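Local coordinates for hypothetical protein Atu0492 (Agrobacterium tumefaciens, PDB 2GMY) that is of unknown function but belongs to the AhpD-like carboxymuconolactone decarboxylase family and may act as an AhpD-type antioxidant defence protein, at residues A[13-18]-A[131-136]. Residues are numbered along the deposited sequence; the frame is centred on the assembly and turned at random.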
# COMPACT_ATOMS: atom_id res chain seq x y z
N GLU A 13 4.65 -36.34 -6.20
CA GLU A 13 3.46 -36.48 -5.37
C GLU A 13 2.73 -35.16 -5.16
O GLU A 13 1.50 -35.09 -5.29
CB GLU A 13 3.84 -37.05 -3.99
CG GLU A 13 4.51 -38.41 -4.03
CD GLU A 13 3.54 -39.54 -3.91
OE1 GLU A 13 2.57 -39.58 -4.70
OE2 GLU A 13 3.75 -40.40 -3.02
N ALA A 14 3.49 -34.12 -4.83
CA ALA A 14 2.94 -32.79 -4.59
C ALA A 14 2.32 -32.25 -5.87
O ALA A 14 1.21 -31.72 -5.86
CB ALA A 14 4.03 -31.83 -4.08
N PHE A 15 3.05 -32.42 -6.97
CA PHE A 15 2.56 -32.01 -8.28
C PHE A 15 1.22 -32.68 -8.63
O PHE A 15 0.28 -32.00 -9.06
CB PHE A 15 3.63 -32.29 -9.34
CG PHE A 15 3.19 -31.98 -10.74
CD1 PHE A 15 3.09 -30.66 -11.18
CD2 PHE A 15 2.87 -33.00 -11.63
CE1 PHE A 15 2.67 -30.36 -12.48
CE2 PHE A 15 2.45 -32.71 -12.93
CZ PHE A 15 2.36 -31.40 -13.35
N LYS A 16 1.14 -34.00 -8.42
CA LYS A 16 -0.08 -34.76 -8.68
C LYS A 16 -1.25 -34.25 -7.84
O LYS A 16 -2.38 -34.19 -8.32
CB LYS A 16 0.14 -36.25 -8.41
CG LYS A 16 0.97 -36.96 -9.47
CD LYS A 16 1.11 -38.43 -9.12
CE LYS A 16 2.19 -39.11 -9.96
NZ LYS A 16 2.17 -40.59 -9.75
N ALA A 17 -0.97 -33.86 -6.60
CA ALA A 17 -2.02 -33.37 -5.70
C ALA A 17 -2.61 -32.06 -6.23
O ALA A 17 -3.81 -31.89 -6.24
CB ALA A 17 -1.50 -33.18 -4.30
N VAL A 18 -1.75 -31.15 -6.70
CA VAL A 18 -2.25 -29.91 -7.29
C VAL A 18 -2.99 -30.20 -8.59
O VAL A 18 -4.03 -29.60 -8.85
CB VAL A 18 -1.14 -28.84 -7.48
CG1 VAL A 18 -1.73 -27.57 -8.05
CG2 VAL A 18 -0.46 -28.53 -6.16
N ASN A 131 -4.59 -19.38 -7.63
CA ASN A 131 -3.69 -18.70 -6.70
C ASN A 131 -2.54 -19.61 -6.24
O ASN A 131 -1.43 -19.14 -5.97
CB ASN A 131 -4.47 -18.11 -5.52
CG ASN A 131 -4.90 -16.69 -5.79
OD1 ASN A 131 -4.15 -15.74 -5.54
ND2 ASN A 131 -6.09 -16.52 -6.35
N THR A 132 -2.82 -20.92 -6.19
CA THR A 132 -1.79 -21.91 -5.88
C THR A 132 -0.82 -22.05 -7.06
O THR A 132 0.40 -21.97 -6.88
CB THR A 132 -2.42 -23.25 -5.47
OG1 THR A 132 -3.04 -23.08 -4.18
CG2 THR A 132 -1.36 -24.34 -5.36
N TRP A 133 -1.35 -22.26 -8.27
CA TRP A 133 -0.46 -22.36 -9.44
C TRP A 133 0.41 -21.11 -9.59
O TRP A 133 1.60 -21.21 -9.88
CB TRP A 133 -1.26 -22.57 -10.73
CG TRP A 133 -1.84 -23.93 -10.90
CD1 TRP A 133 -3.17 -24.25 -10.98
CD2 TRP A 133 -1.12 -25.16 -11.04
NE1 TRP A 133 -3.32 -25.61 -11.16
CE2 TRP A 133 -2.08 -26.19 -11.20
CE3 TRP A 133 0.24 -25.50 -11.05
CZ2 TRP A 133 -1.71 -27.55 -11.37
CZ3 TRP A 133 0.61 -26.84 -11.21
CH2 TRP A 133 -0.37 -27.85 -11.37
N ASN A 134 -0.18 -19.93 -9.41
CA ASN A 134 0.61 -18.68 -9.50
C ASN A 134 1.78 -18.65 -8.51
O ASN A 134 2.88 -18.20 -8.84
CB ASN A 134 -0.27 -17.45 -9.26
CG ASN A 134 -1.33 -17.24 -10.35
OD1 ASN A 134 -1.26 -17.78 -11.48
ND2 ASN A 134 -2.30 -16.41 -10.02
N ARG A 135 1.52 -19.12 -7.29
CA ARG A 135 2.56 -19.14 -6.27
C ARG A 135 3.67 -20.13 -6.59
O ARG A 135 4.85 -19.86 -6.36
CB ARG A 135 1.94 -19.40 -4.89
CG ARG A 135 1.20 -18.17 -4.39
CD ARG A 135 0.29 -18.39 -3.18
NE ARG A 135 -0.11 -17.08 -2.66
CZ ARG A 135 -1.05 -16.31 -3.21
NH1 ARG A 135 -1.75 -16.73 -4.27
NH2 ARG A 135 -1.30 -15.11 -2.70
N ILE A 136 3.29 -21.29 -7.13
CA ILE A 136 4.25 -22.29 -7.58
C ILE A 136 5.08 -21.75 -8.74
O ILE A 136 6.31 -21.81 -8.72
CB ILE A 136 3.55 -23.61 -7.95
CG1 ILE A 136 2.94 -24.24 -6.69
CG2 ILE A 136 4.51 -24.58 -8.66
CD1 ILE A 136 1.90 -25.34 -6.99
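Val18 and Trp133 meet where helix 12-26 runs past helix 117-139, their side chains sliding past each other in opposite directions, and their CA atoms are the closest pair between residues 13-18 and 131-136. The two segments are roughly antiparallel, at 148°, and their axes come no nearer than 12.1 Å, a wide spacing, which the Trp133 indole spans to reach Val18. Val18 lays one methyl over a face of that indole: CG1 sits 3.5 Å from the centroid of the six-membered ring, 19° off its normal, a CH-pi contact. The methyl is displaced toward the rim, and its nearest ring atom is Trp133 CZ2, at 3.3 Å from Val18 CG1. With CG1 anti to the backbone N (chi1 -178°), the other branch, CG2, is left to meet Ile136 CD1 tip to tip at 4.1 Å. Phe15 approaches differently, its CE1 reaching the edge of the indole near the ring plane, 4.1 Å from Trp133 CH2, while the two side chains cross at about a right angle. This buried contact ties helix 12-26 to the last helix of an all-helical chain, with helix 7-10 touching Phe15 through Ala8 and Ile136 through Tyr7. At the polar side of the indole, NE1 is hydrogen-bonded to Glu22, one turn further along helix 12-26, so the same helix supplies both the methyl over the ring face and the acceptor for its N-H. No hydrogen bond joins the two segments themselves; cohesion here is apolar and dispersive, and the Glu22 bond should help set the indole's rotation.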